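Local coordinates for protein deferrochelatase (Vibrio cholerae, PDB 5DE0) that binds heme b and probably works as a dye-decolorizing (DyP-type) peroxidase that reduces hydrogen peroxide at the heme iron, at residues His32-Gln35 against Ala36-Leu40; Lys273-Gln276 against Leu277-Phe280; Ile222-Gly226 against Lys227-Ile231; Gly65-His69 against Phe70-Ser74; Ala42-Glu45 against Glu46-Asn50. One frame throughout, in Å; residues are numbered along the deposited sequence.

Contact 1: His32-Gln35 against Ala36-Leu40; sequences HVLQ and ALKAL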
# COMPACT_ATOMS: atom_id res chain seq x y z
N HIS B 32 -2.39 -28.90 -5.99
CA HIS B 32 -3.16 -27.81 -6.59
C HIS B 32 -2.42 -26.49 -6.40
O HIS B 32 -2.44 -25.62 -7.28
CB HIS B 32 -4.56 -27.72 -5.98
CG HIS B 32 -5.37 -28.98 -6.11
ND1 HIS B 32 -4.84 -30.16 -6.58
CD2 HIS B 32 -6.67 -29.23 -5.83
CE1 HIS B 32 -5.79 -31.09 -6.57
NE2 HIS B 32 -6.90 -30.55 -6.12
N VAL B 33 -1.76 -26.35 -5.25
CA VAL B 33 -1.02 -25.14 -4.94
C VAL B 33 0.21 -24.99 -5.83
O VAL B 33 0.48 -23.91 -6.35
CB VAL B 33 -0.58 -25.12 -3.46
CG1 VAL B 33 0.27 -23.90 -3.18
CG2 VAL B 33 -1.80 -25.14 -2.55
N LEU B 34 0.95 -26.08 -6.00
CA LEU B 34 2.14 -26.09 -6.85
C LEU B 34 1.79 -25.72 -8.29
O LEU B 34 2.51 -24.94 -8.93
CB LEU B 34 2.82 -27.46 -6.82
CG LEU B 34 4.08 -27.61 -7.67
CD1 LEU B 34 5.10 -26.55 -7.29
CD2 LEU B 34 4.67 -29.00 -7.50
N GLN B 35 0.69 -26.27 -8.79
CA GLN B 35 0.22 -25.97 -10.14
C GLN B 35 -0.09 -24.49 -10.29
O GLN B 35 0.30 -23.86 -11.28
CB GLN B 35 -1.02 -26.80 -10.48
CG GLN B 35 -0.75 -28.27 -10.71
CD GLN B 35 -1.98 -29.02 -11.19
OE1 GLN B 35 -3.02 -28.42 -11.46
NE2 GLN B 35 -1.87 -30.34 -11.29
N ALA B 36 -0.79 -23.94 -9.31
CA ALA B 36 -1.15 -22.52 -9.32
C ALA B 36 0.09 -21.63 -9.28
O ALA B 36 0.09 -20.54 -9.87
CB ALA B 36 -2.06 -22.21 -8.14
N LEU B 37 1.14 -22.08 -8.61
CA LEU B 37 2.38 -21.32 -8.55
C LEU B 37 3.12 -21.38 -9.88
O LEU B 37 3.72 -20.39 -10.31
CB LEU B 37 3.28 -21.84 -7.42
CG LEU B 37 2.77 -21.63 -6.00
CD1 LEU B 37 3.69 -22.30 -4.99
CD2 LEU B 37 2.62 -20.15 -5.69
N LYS B 38 3.07 -22.53 -10.53
CA LYS B 38 3.70 -22.72 -11.83
C LYS B 38 3.04 -21.88 -12.91
O LYS B 38 3.67 -21.52 -13.91
CB LYS B 38 3.67 -24.19 -12.25
CG LYS B 38 4.56 -25.10 -11.45
CD LYS B 38 4.57 -26.48 -12.08
CE LYS B 38 5.35 -27.46 -11.25
NZ LYS B 38 5.44 -28.79 -11.92
N ALA B 39 1.75 -21.58 -12.73
CA ALA B 39 0.97 -20.87 -13.73
C ALA B 39 1.13 -19.36 -13.61
O ALA B 39 0.58 -18.61 -14.41
CB ALA B 39 -0.50 -21.26 -13.62
N LEU B 40 1.89 -18.92 -12.61
CA LEU B 40 2.14 -17.50 -12.41
C LEU B 40 2.90 -16.83 -13.57
O LEU B 40 2.49 -15.76 -14.02
CB LEU B 40 2.87 -17.26 -11.09
CG LEU B 40 2.02 -17.41 -9.83
CD1 LEU B 40 2.85 -17.13 -8.58
CD2 LEU B 40 0.81 -16.50 -9.89
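L34 and K38, one turn apart on helix 30-38, run their side chains obliquely across one another, while V33 and L37 lie side by side and point the same way. Both are i to i+4 pairs of an alpha helix in the N-terminal ferredoxin-like half of this DyP-type peroxidase. In the first pair the contact is purely aliphatic: the lysine chain is extended beyond CG, and its CE rests 3.8 Å from L34 CG, with the two methyls of the leucine a little farther off. The leucine has CG anti to its backbone N (chi1 -180°), which turns the branched end along the helix to meet the methylene. The charged end of K38 continues past the leucine, and its NZ is hydrogen-bonded to the backbone O of L300, tying the helix to the C-terminal segment of the chain. The second pair touches more lightly, V33 CG1 to L37 CD1 at 4.2 Å. L37 then carries on toward F62, V98 and I100 of the sheet, whereas V33 packs on I121 and D124, so neighbouring faces of the helix meet different parts of the domain.

Beneath the side chains runs the usual ladder of main-chain bonds. A36 N donates to H32 O at 3.1 Å, and K38 N to L34 O at 2.9 Å. The ladder slackens where the helix gives out, A39 N making a weak, bent bond to Q35 O. In the middle of the ladder L37 N lies 3.0 Å from V33 O, the same oxygen that L37 CG approaches to 3.3 Å.

Contact 2: Lys273-Gln276 against Leu277-Phe280; sequences KTDQ and LLRF. With HEM (protoporphyrin IX containing Fe), chain F.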
# COMPACT_ATOMS: atom_id res chain seq x y z
N LYS B 273 30.43 -7.58 17.79
CA LYS B 273 29.83 -6.27 17.59
C LYS B 273 28.60 -6.36 16.69
O LYS B 273 28.60 -7.07 15.68
CB LYS B 273 30.83 -5.29 16.98
CG LYS B 273 31.69 -4.56 18.00
CD LYS B 273 32.89 -5.38 18.40
CE LYS B 273 33.82 -4.56 19.28
NZ LYS B 273 35.20 -5.12 19.27
N THR B 274 27.56 -5.62 17.05
CA THR B 274 26.33 -5.59 16.27
C THR B 274 26.32 -4.38 15.34
O THR B 274 27.08 -3.42 15.53
CB THR B 274 25.09 -5.55 17.16
OG1 THR B 274 25.13 -4.37 17.98
CG2 THR B 274 25.02 -6.78 18.05
N ASP B 275 25.45 -4.43 14.34
CA ASP B 275 25.30 -3.33 13.39
C ASP B 275 24.69 -2.11 14.07
O ASP B 275 23.70 -2.22 14.80
CB ASP B 275 24.43 -3.78 12.21
CG ASP B 275 24.57 -2.87 11.00
OD1 ASP B 275 24.70 -1.64 11.17
OD2 ASP B 275 24.56 -3.40 9.86
N GLN B 276 25.29 -0.95 13.84
CA GLN B 276 24.78 0.31 14.39
C GLN B 276 23.40 0.64 13.82
O GLN B 276 22.58 1.27 14.49
CB GLN B 276 25.75 1.45 14.10
CG GLN B 276 27.08 1.34 14.83
CD GLN B 276 26.94 1.57 16.33
OE1 GLN B 276 26.28 2.50 16.77
NE2 GLN B 276 27.57 0.70 17.12
N LEU B 277 23.15 0.20 12.58
CA LEU B 277 21.85 0.43 11.94
C LEU B 277 20.73 -0.27 12.69
O LEU B 277 19.59 0.21 12.72
CB LEU B 277 21.89 -0.03 10.48
CG LEU B 277 20.58 0.02 9.69
CD1 LEU B 277 20.03 1.44 9.61
CD2 LEU B 277 20.77 -0.56 8.30
N LEU B 278 21.05 -1.41 13.31
CA LEU B 278 20.06 -2.22 14.01
C LEU B 278 19.61 -1.58 15.32
O LEU B 278 18.79 -2.14 16.04
CB LEU B 278 20.62 -3.62 14.27
CG LEU B 278 20.90 -4.44 13.01
CD1 LEU B 278 21.50 -5.79 13.35
CD2 LEU B 278 19.63 -4.60 12.18
N ARG B 279 20.16 -0.40 15.63
CA ARG B 279 19.71 0.38 16.78
C ARG B 279 18.41 1.10 16.46
O ARG B 279 17.68 1.51 17.35
CB ARG B 279 20.78 1.39 17.19
CG ARG B 279 22.01 0.80 17.84
CD ARG B 279 23.11 1.84 17.94
NE ARG B 279 22.64 3.06 18.59
CZ ARG B 279 23.27 4.23 18.53
NH1 ARG B 279 24.39 4.34 17.83
NH2 ARG B 279 22.78 5.29 19.15
N PHE B 280 18.13 1.24 15.17
CA PHE B 280 17.02 2.06 14.71
C PHE B 280 16.04 1.29 13.83
O PHE B 280 15.10 1.86 13.29
CB PHE B 280 17.55 3.29 13.97
CG PHE B 280 18.59 4.05 14.73
CD1 PHE B 280 18.23 5.01 15.66
CD2 PHE B 280 19.94 3.80 14.51
CE1 PHE B 280 19.19 5.71 16.36
CE2 PHE B 280 20.91 4.50 15.21
CZ PHE B 280 20.53 5.46 16.14
CHA HEM F . 24.55 -1.32 1.46
CHB HEM F . 23.52 -5.93 2.57
CHC HEM F . 19.98 -4.46 5.57
CHD HEM F . 20.46 0.03 3.78
C1A HEM F . 24.58 -2.70 1.50
C2A HEM F . 25.50 -3.56 0.77
C3A HEM F . 25.21 -4.83 1.08
C4A HEM F . 24.11 -4.82 2.01
CMA HEM F . 25.92 -6.09 0.55
CAA HEM F . 26.61 -3.08 -0.18
CBA HEM F . 27.96 -3.18 0.54
CGA HEM F . 29.04 -2.57 -0.31
O1A HEM F . 29.15 -1.32 -0.32
O2A HEM F . 29.79 -3.34 -0.96
C1B HEM F . 22.54 -5.93 3.54
C2B HEM F . 22.12 -7.07 4.31
C3B HEM F . 21.14 -6.69 5.14
C4B HEM F . 20.90 -5.26 4.93
CMB HEM F . 22.69 -8.50 4.20
CAB HEM F . 20.45 -7.66 6.12
CBB HEM F . 19.44 -7.28 6.90
C1C HEM F . 19.77 -3.11 5.33
C2C HEM F . 18.75 -2.28 5.93
C3C HEM F . 18.88 -1.04 5.43
C4C HEM F . 20.00 -1.05 4.50
CMC HEM F . 17.71 -2.79 6.96
CAC HEM F . 18.08 0.26 5.72
CBC HEM F . 17.12 0.37 6.64
C1D HEM F . 21.65 0.12 3.10
C2D HEM F . 22.29 1.35 2.71
C3D HEM F . 23.58 0.93 1.98
C4D HEM F . 23.58 -0.52 2.00
CMD HEM F . 21.80 2.79 2.97
CAD HEM F . 24.64 1.86 1.36
CBD HEM F . 24.27 2.22 -0.08
CGD HEM F . 24.28 0.98 -0.94
O1D HEM F . 23.19 0.41 -1.18
O2D HEM F . 25.39 0.57 -1.39
NA HEM F . 23.75 -3.51 2.25
NB HEM F . 21.78 -4.84 3.94
NC HEM F . 20.51 -2.33 4.46
ND HEM F . 22.43 -0.95 2.67
FE HEM F . 22.17 -2.87 3.39
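OE1 of Q276 takes a 2.8 Å hydrogen bond from NH1 of R279, an i to i+3 side-chain link across the short 3-10 segment that includes L277-R279, in the loop leading to strand 281-291 of the heme-binding C-terminal half. The donor lies nearly along the C=O axis of the amide, and the oxygen sits at the edge of the guanidinium, in its plane. The two flat groups are themselves turned 74° apart. A bend at chi2 of Q276 and another at chi3 of R279 bring the ends together.

D275 starts the turn with two oxygens. Its O accepts from L278 N at 3.1 Å, a 3-10 bond met from above the carbonyl plane. Its OD1 accepts from L277 N at 2.8 Å, again from above the carboxylate plane. The other carboxylate oxygen, OD2, is hydrogen-bonded to ND1 of H216, so the aspartate ties this turn to helix 216-220. CB of D275 also packs on L278 CG.

L277, a heme-pocket residue, turns its isobutyl group toward the porphyrin, with CD2 lying 3.5 Å from heme C3C.

Contact 3: Ile222-Gly226 against Lys227-Ile231; sequences IKEEG and KGLKI. With HEM (protoporphyrin IX containing Fe), chain F.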
# COMPACT_ATOMS: atom_id res chain seq x y z
N ILE B 222 32.27 -7.25 3.16
CA ILE B 222 33.18 -8.30 3.58
C ILE B 222 33.90 -8.93 2.39
O ILE B 222 33.27 -9.35 1.41
CB ILE B 222 32.43 -9.41 4.35
CG1 ILE B 222 31.67 -8.80 5.53
CG2 ILE B 222 33.41 -10.47 4.84
CD1 ILE B 222 30.78 -9.80 6.24
N LYS B 223 35.23 -8.98 2.47
CA LYS B 223 36.03 -9.72 1.49
C LYS B 223 36.93 -10.70 2.23
O LYS B 223 37.64 -10.33 3.17
CB LYS B 223 36.84 -8.77 0.60
CG LYS B 223 37.78 -7.82 1.35
CD LYS B 223 38.63 -7.02 0.37
CE LYS B 223 39.71 -6.22 1.09
NZ LYS B 223 40.59 -5.49 0.14
N GLU B 224 36.90 -11.96 1.80
CA GLU B 224 37.59 -13.04 2.50
C GLU B 224 38.37 -13.93 1.55
O GLU B 224 39.17 -14.76 1.98
CB GLU B 224 36.58 -13.88 3.28
CG GLU B 224 35.40 -14.32 2.42
CD GLU B 224 34.60 -15.46 3.03
OE1 GLU B 224 34.19 -16.36 2.27
OE2 GLU B 224 34.37 -15.44 4.25
N GLU B 225 38.13 -13.76 0.25
CA GLU B 225 38.71 -14.62 -0.77
C GLU B 225 40.20 -14.45 -1.14
O GLU B 225 40.86 -15.47 -1.37
CB GLU B 225 37.86 -14.51 -2.05
CG GLU B 225 36.36 -14.56 -1.80
CD GLU B 225 35.63 -15.56 -2.68
OE1 GLU B 225 36.12 -15.85 -3.80
OE2 GLU B 225 34.58 -16.06 -2.25
N GLY B 226 40.76 -13.24 -1.21
CA GLY B 226 40.14 -11.97 -0.86
C GLY B 226 39.44 -11.26 -2.00
O GLY B 226 40.07 -10.64 -2.87
N LYS B 227 38.11 -11.35 -2.00
CA LYS B 227 37.27 -10.73 -3.00
C LYS B 227 35.90 -10.54 -2.38
O LYS B 227 35.39 -11.43 -1.70
CB LYS B 227 37.20 -11.57 -4.28
CG LYS B 227 37.25 -10.76 -5.56
CD LYS B 227 35.92 -10.10 -5.87
CE LYS B 227 36.11 -8.64 -6.27
NZ LYS B 227 36.48 -7.79 -5.10
N GLY B 228 35.31 -9.37 -2.61
CA GLY B 228 34.08 -8.98 -1.96
C GLY B 228 32.91 -9.94 -2.08
O GLY B 228 32.63 -10.44 -3.18
N LEU B 229 32.25 -10.22 -0.96
CA LEU B 229 31.02 -11.02 -0.98
C LEU B 229 29.89 -10.15 -1.47
O LEU B 229 29.47 -9.21 -0.79
CB LEU B 229 30.70 -11.59 0.40
CG LEU B 229 31.83 -12.29 1.15
CD1 LEU B 229 31.38 -12.76 2.55
CD2 LEU B 229 32.35 -13.47 0.34
N LYS B 230 29.41 -10.44 -2.67
CA LYS B 230 28.40 -9.60 -3.30
C LYS B 230 27.04 -10.28 -3.41
O LYS B 230 26.95 -11.49 -3.59
CB LYS B 230 28.88 -9.14 -4.67
CG LYS B 230 29.94 -8.06 -4.59
CD LYS B 230 30.55 -7.74 -5.94
CE LYS B 230 31.42 -6.49 -5.85
NZ LYS B 230 32.38 -6.57 -4.71
N ILE B 231 25.99 -9.49 -3.27
CA ILE B 231 24.62 -9.96 -3.41
C ILE B 231 23.83 -9.00 -4.29
O ILE B 231 24.21 -7.85 -4.47
CB ILE B 231 23.90 -10.10 -2.05
CG1 ILE B 231 23.78 -8.73 -1.37
CG2 ILE B 231 24.64 -11.09 -1.15
CD1 ILE B 231 23.09 -8.79 -0.02
CHA HEM F . 24.55 -1.32 1.46
CHB HEM F . 23.52 -5.93 2.57
CHC HEM F . 19.98 -4.46 5.57
CHD HEM F . 20.46 0.03 3.78
C1A HEM F . 24.58 -2.70 1.50
C2A HEM F . 25.50 -3.56 0.77
C3A HEM F . 25.21 -4.83 1.08
C4A HEM F . 24.11 -4.82 2.01
CMA HEM F . 25.92 -6.09 0.55
CAA HEM F . 26.61 -3.08 -0.18
CBA HEM F . 27.96 -3.18 0.54
CGA HEM F . 29.04 -2.57 -0.31
O1A HEM F . 29.15 -1.32 -0.32
O2A HEM F . 29.79 -3.34 -0.96
C1B HEM F . 22.54 -5.93 3.54
C2B HEM F . 22.12 -7.07 4.31
C3B HEM F . 21.14 -6.69 5.14
C4B HEM F . 20.90 -5.26 4.93
CMB HEM F . 22.69 -8.50 4.20
CAB HEM F . 20.45 -7.66 6.12
CBB HEM F . 19.44 -7.28 6.90
C1C HEM F . 19.77 -3.11 5.33
C2C HEM F . 18.75 -2.28 5.93
C3C HEM F . 18.88 -1.04 5.43
C4C HEM F . 20.00 -1.05 4.50
CMC HEM F . 17.71 -2.79 6.96
CAC HEM F . 18.08 0.26 5.72
CBC HEM F . 17.12 0.37 6.64
C1D HEM F . 21.65 0.12 3.10
C2D HEM F . 22.29 1.35 2.71
C3D HEM F . 23.58 0.93 1.98
C4D HEM F . 23.58 -0.52 2.00
CMD HEM F . 21.80 2.79 2.97
CAD HEM F . 24.64 1.86 1.36
CBD HEM F . 24.27 2.22 -0.08
CGD HEM F . 24.28 0.98 -0.94
O1D HEM F . 23.19 0.41 -1.18
O2D HEM F . 25.39 0.57 -1.39
NA HEM F . 23.75 -3.51 2.25
NB HEM F . 21.78 -4.84 3.94
NC HEM F . 20.51 -2.33 4.46
ND HEM F . 22.43 -0.95 2.67
FE HEM F . 22.17 -2.87 3.39
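The chain doubles back tightly between I222 and L229, passing through a cis peptide bond before G226, and one short, almost straight bond joins the two arms: L229 N gives its hydrogen to I222 O at 2.7 Å, with an N-H...O angle of 177°. The CA of G228 adds a C-H...O contact to the same oxygen at 3.5 Å.

L229 lays its two methyls against the I222-E224 arm. CG, anti to the carbonyl carbon (chi1 -49°) and beside the backbone N, sits 3.3 Å from I222 O, and from there the methyls diverge. CD1 meets CG2 of I222 at 3.8 Å. CD2 lies against CG of E224, also at 3.8 Å, the two side chains here at about a right angle. This hairpin-like loop connects helix 216-220 to strand 232-239 of the ferredoxin-like C-terminal half, and L229 and I222 both pack on T261 of helix 257-266. The carboxylate of E224 makes a weak hydrogen bond from OE1 to H257.

At the exposed tip, CB of E225 lies 3.7 Å from CB of K227. Farther along, I231 belongs to the heme pocket: its CD1 approaches the methine carbon CHB of the porphyrin to 3.9 Å.

Contact 4: Gly65-His69 against Phe70-Ser74; sequences GFWSH and FEMAS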
# COMPACT_ATOMS: atom_id res chain seq x y z
N GLY B 65 12.27 -26.40 4.07
CA GLY B 65 11.26 -27.31 4.59
C GLY B 65 10.27 -27.77 3.54
O GLY B 65 9.89 -28.95 3.51
N PHE B 66 9.85 -26.86 2.66
CA PHE B 66 8.88 -27.20 1.63
C PHE B 66 9.53 -27.95 0.47
O PHE B 66 8.85 -28.64 -0.28
CB PHE B 66 8.19 -25.94 1.12
CG PHE B 66 7.04 -26.21 0.18
CD1 PHE B 66 5.79 -26.55 0.68
CD2 PHE B 66 7.20 -26.13 -1.20
CE1 PHE B 66 4.72 -26.81 -0.17
CE2 PHE B 66 6.13 -26.39 -2.06
CZ PHE B 66 4.90 -26.73 -1.54
N TRP B 67 10.84 -27.79 0.31
CA TRP B 67 11.54 -28.43 -0.79
C TRP B 67 11.59 -29.95 -0.61
O TRP B 67 11.77 -30.69 -1.58
CB TRP B 67 12.95 -27.87 -0.94
CG TRP B 67 13.48 -28.00 -2.34
CD1 TRP B 67 13.94 -29.13 -2.94
CD2 TRP B 67 13.59 -26.96 -3.32
NE1 TRP B 67 14.33 -28.87 -4.22
CE2 TRP B 67 14.12 -27.54 -4.49
CE3 TRP B 67 13.29 -25.59 -3.32
CZ2 TRP B 67 14.36 -26.80 -5.65
CZ3 TRP B 67 13.52 -24.87 -4.47
CH2 TRP B 67 14.06 -25.46 -5.62
N SER B 68 11.42 -30.42 0.62
CA SER B 68 11.40 -31.84 0.90
C SER B 68 10.26 -32.53 0.16
O SER B 68 10.37 -33.69 -0.23
CB SER B 68 11.27 -32.08 2.40
OG SER B 68 12.41 -31.60 3.07
N HIS B 69 9.15 -31.80 -0.02
CA HIS B 69 7.99 -32.31 -0.72
C HIS B 69 8.28 -32.58 -2.20
O HIS B 69 7.55 -33.33 -2.85
CB HIS B 69 6.83 -31.33 -0.59
CG HIS B 69 6.28 -31.22 0.80
ND1 HIS B 69 7.00 -30.69 1.85
CD2 HIS B 69 5.07 -31.56 1.31
CE1 HIS B 69 6.26 -30.71 2.95
NE2 HIS B 69 5.08 -31.24 2.64
N PHE B 70 9.33 -31.95 -2.73
CA PHE B 70 9.68 -32.09 -4.14
C PHE B 70 10.41 -33.40 -4.43
O PHE B 70 11.08 -33.95 -3.57
CB PHE B 70 10.54 -30.91 -4.59
CG PHE B 70 9.79 -29.62 -4.70
CD1 PHE B 70 8.48 -29.60 -5.16
CD2 PHE B 70 10.40 -28.43 -4.34
CE1 PHE B 70 7.79 -28.39 -5.25
CE2 PHE B 70 9.71 -27.23 -4.43
CZ PHE B 70 8.40 -27.22 -4.89
N GLU B 71 10.27 -33.89 -5.66
CA GLU B 71 11.03 -35.05 -6.11
C GLU B 71 12.46 -34.63 -6.42
O GLU B 71 13.41 -35.36 -6.11
CB GLU B 71 10.39 -35.68 -7.35
CG GLU B 71 9.05 -36.35 -7.09
CD GLU B 71 8.48 -37.02 -8.34
OE1 GLU B 71 9.05 -36.80 -9.43
OE2 GLU B 71 7.48 -37.75 -8.23
N MET B 72 12.60 -33.46 -7.04
CA MET B 72 13.91 -32.87 -7.31
C MET B 72 14.69 -32.67 -6.02
O MET B 72 14.16 -32.20 -5.02
CB MET B 72 13.75 -31.54 -8.06
CG MET B 72 14.98 -30.65 -8.04
SD MET B 72 16.46 -31.42 -8.75
CE MET B 72 15.89 -31.78 -10.41
N ALA B 73 15.97 -33.06 -6.04
CA ALA B 73 16.86 -32.86 -4.90
C ALA B 73 16.98 -31.39 -4.54
O ALA B 73 16.89 -30.52 -5.41
CB ALA B 73 18.23 -33.45 -5.19
N SER B 74 17.17 -31.11 -3.26
CA SER B 74 17.28 -29.74 -2.79
C SER B 74 18.65 -29.16 -3.12
O SER B 74 19.62 -29.91 -3.23
CB SER B 74 17.02 -29.66 -1.28
OG SER B 74 18.17 -30.02 -0.55
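An aromatic cluster of F66, W67 and F70 sits on the type I turn W67-F70 at the end of helix 64-67, in the N-terminal half of the protein. F70 lies between the other two rings and meets each differently. It presents its edge to the face of W67, CD2 lying 3.7 Å from W67 CD2, with the indole five-membered ring and the phenyl ring at 89°. Toward F66 the roles are reversed: F66 turns its edge to the face of F70 in an offset T-shaped pair, with CE2 3.7 Å from F70 CZ and the planes at 90°. CG of both F66 and W67 is anti to the backbone N, which places the two rings to meet F70 at right angles.

The turn, closed by F70 N to W67 O at 3.0 Å, carries W67 and F70 at its two ends. W67 also reaches forward: NE1 donates to A73 O at 3.3 Å, a bond tilted from the indole plane, while CD1 lies 3.5 Å from S74 CB. F70 goes on to F62 in an edge-to-face pair, which joins the turn to strand 57-62. It is a T-shaped aromatic cluster built around a type I beta turn.

Contact 5: Ala42-Glu45 against Glu46-Asn50; sequences ALVE and EINQN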
# COMPACT_ATOMS: atom_id res chain seq x y z
N ALA B 42 2.95 -17.61 -16.72
CA ALA B 42 2.06 -17.52 -17.87
C ALA B 42 1.04 -16.40 -17.69
O ALA B 42 0.69 -15.71 -18.64
CB ALA B 42 1.34 -18.85 -18.10
N LEU B 43 0.59 -16.22 -16.45
CA LEU B 43 -0.32 -15.12 -16.11
C LEU B 43 0.38 -13.78 -16.30
O LEU B 43 -0.20 -12.84 -16.86
CB LEU B 43 -0.82 -15.27 -14.68
CG LEU B 43 -1.62 -14.08 -14.12
CD1 LEU B 43 -2.88 -13.84 -14.94
CD2 LEU B 43 -1.96 -14.29 -12.66
N VAL B 44 1.61 -13.69 -15.82
CA VAL B 44 2.40 -12.46 -15.93
C VAL B 44 2.65 -12.08 -17.38
O VAL B 44 2.53 -10.91 -17.75
CB VAL B 44 3.75 -12.61 -15.19
CG1 VAL B 44 4.69 -11.47 -15.54
CG2 VAL B 44 3.52 -12.68 -13.69
N GLU B 45 3.00 -13.06 -18.21
CA GLU B 45 3.20 -12.83 -19.64
C GLU B 45 1.93 -12.27 -20.28
O GLU B 45 2.00 -11.35 -21.10
CB GLU B 45 3.61 -14.13 -20.34
CG GLU B 45 3.68 -14.01 -21.85
CD GLU B 45 4.74 -13.03 -22.32
OE1 GLU B 45 5.90 -13.17 -21.90
OE2 GLU B 45 4.40 -12.12 -23.11
N GLU B 46 0.79 -12.81 -19.88
CA GLU B 46 -0.50 -12.38 -20.41
C GLU B 46 -0.83 -10.94 -20.00
O GLU B 46 -1.34 -10.16 -20.80
CB GLU B 46 -1.62 -13.31 -19.95
CG GLU B 46 -3.01 -12.87 -20.35
CD GLU B 46 -4.07 -13.89 -19.99
OE1 GLU B 46 -3.72 -15.07 -19.78
OE2 GLU B 46 -5.26 -13.51 -19.90
N ILE B 47 -0.51 -10.61 -18.76
CA ILE B 47 -0.71 -9.25 -18.25
C ILE B 47 0.16 -8.26 -19.02
O ILE B 47 -0.31 -7.19 -19.42
CB ILE B 47 -0.39 -9.17 -16.75
CG1 ILE B 47 -1.37 -10.03 -15.94
CG2 ILE B 47 -0.44 -7.72 -16.27
CD1 ILE B 47 -1.09 -10.05 -14.46
N ASN B 48 1.42 -8.62 -19.25
CA ASN B 48 2.34 -7.76 -19.98
C ASN B 48 1.88 -7.51 -21.41
O ASN B 48 2.08 -6.43 -21.96
CB ASN B 48 3.75 -8.35 -19.98
CG ASN B 48 4.51 -8.05 -18.70
OD1 ASN B 48 4.36 -6.97 -18.12
ND2 ASN B 48 5.32 -9.00 -18.25
N GLN B 49 1.25 -8.52 -22.02
CA GLN B 49 0.71 -8.37 -23.37
C GLN B 49 -0.52 -7.46 -23.37
O GLN B 49 -0.79 -6.78 -24.36
CB GLN B 49 0.36 -9.73 -23.96
CG GLN B 49 1.56 -10.57 -24.34
CD GLN B 49 1.19 -11.73 -25.24
OE1 GLN B 49 0.03 -11.90 -25.62
NE2 GLN B 49 2.18 -12.55 -25.59
N ASN B 50 -1.27 -7.46 -22.28
CA ASN B 50 -2.44 -6.60 -22.17
C ASN B 50 -2.07 -5.20 -21.71
O ASN B 50 -2.83 -4.25 -21.91
CB ASN B 50 -3.46 -7.21 -21.22
CG ASN B 50 -4.11 -8.46 -21.78
OD1 ASN B 50 -3.59 -9.07 -22.71
ND2 ASN B 50 -5.25 -8.84 -21.21
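Three i to i+4 pairs, L43 with I47, V44 with N48 and E45 with Q49, link successive turns of helix 40-50, an alpha helix of the ferredoxin-like N-terminal half.

The apolar contact is that of L43 and I47, with L43 CG 4.1 Å from I47 CD1. The isoleucine has CG1 anti to its carbonyl carbon (chi1 -64°), which lays its terminal methyl back along the helix toward the leucine. I47 then packs on L109, Y112 and T113 of helix 108-117, and L43 touches K116 of the same helix. On the next face V44 packs on L56, in the loop beyond the helix.

Among the polar side chains, N48 runs side by side with V44, its ND2 lying 3.7 Å from CG1 of the valine. That nitrogen is held by a hydrogen bond to L56 O. E45 and Q49 make the polar side-chain contact that bridges the segments. OE2 of the glutamate receives a weak bond from Q49 NE2 at 3.4 Å, the carboxylate and amide planes standing 71° apart. E45 bends at chi2, which swings its carboxylate over the next turn.

Main-chain bonds are regular: I47 N donates to L43 O at 2.9 Å, and N48 N to V44 O and Q49 N to E45 O follow in the same way.

The helix is thus amphipathic. Its L43, V44 and I47 side is held by packing and by the amide tie to L56, whereas the exposed E45-Q49 link is long and weak, so the backbone bonds probably do most of the holding there.

Contacts 1, 4 and 5 belong to the N-terminal half, contacts 2 and 3 to the heme-binding half. Contacts 1 and 5 are turns of consecutive helices, each with a buried and an exposed side, and rest on i to i+4 backbone bonds, the last of them weak in contact 1. Contact 4, a turn rich in rings, touches contact 1 directly, where L34 CD1 packs on F70 CE1 at 3.8 Å. Contacts 2 and 3 both reach the porphyrin through aliphatic side chains, with centres about 21 Å apart, but contact 2 is largely buried and combines side-chain and backbone hydrogen bonds, whereas contact 3 is a surface loop held mainly by one backbone bond.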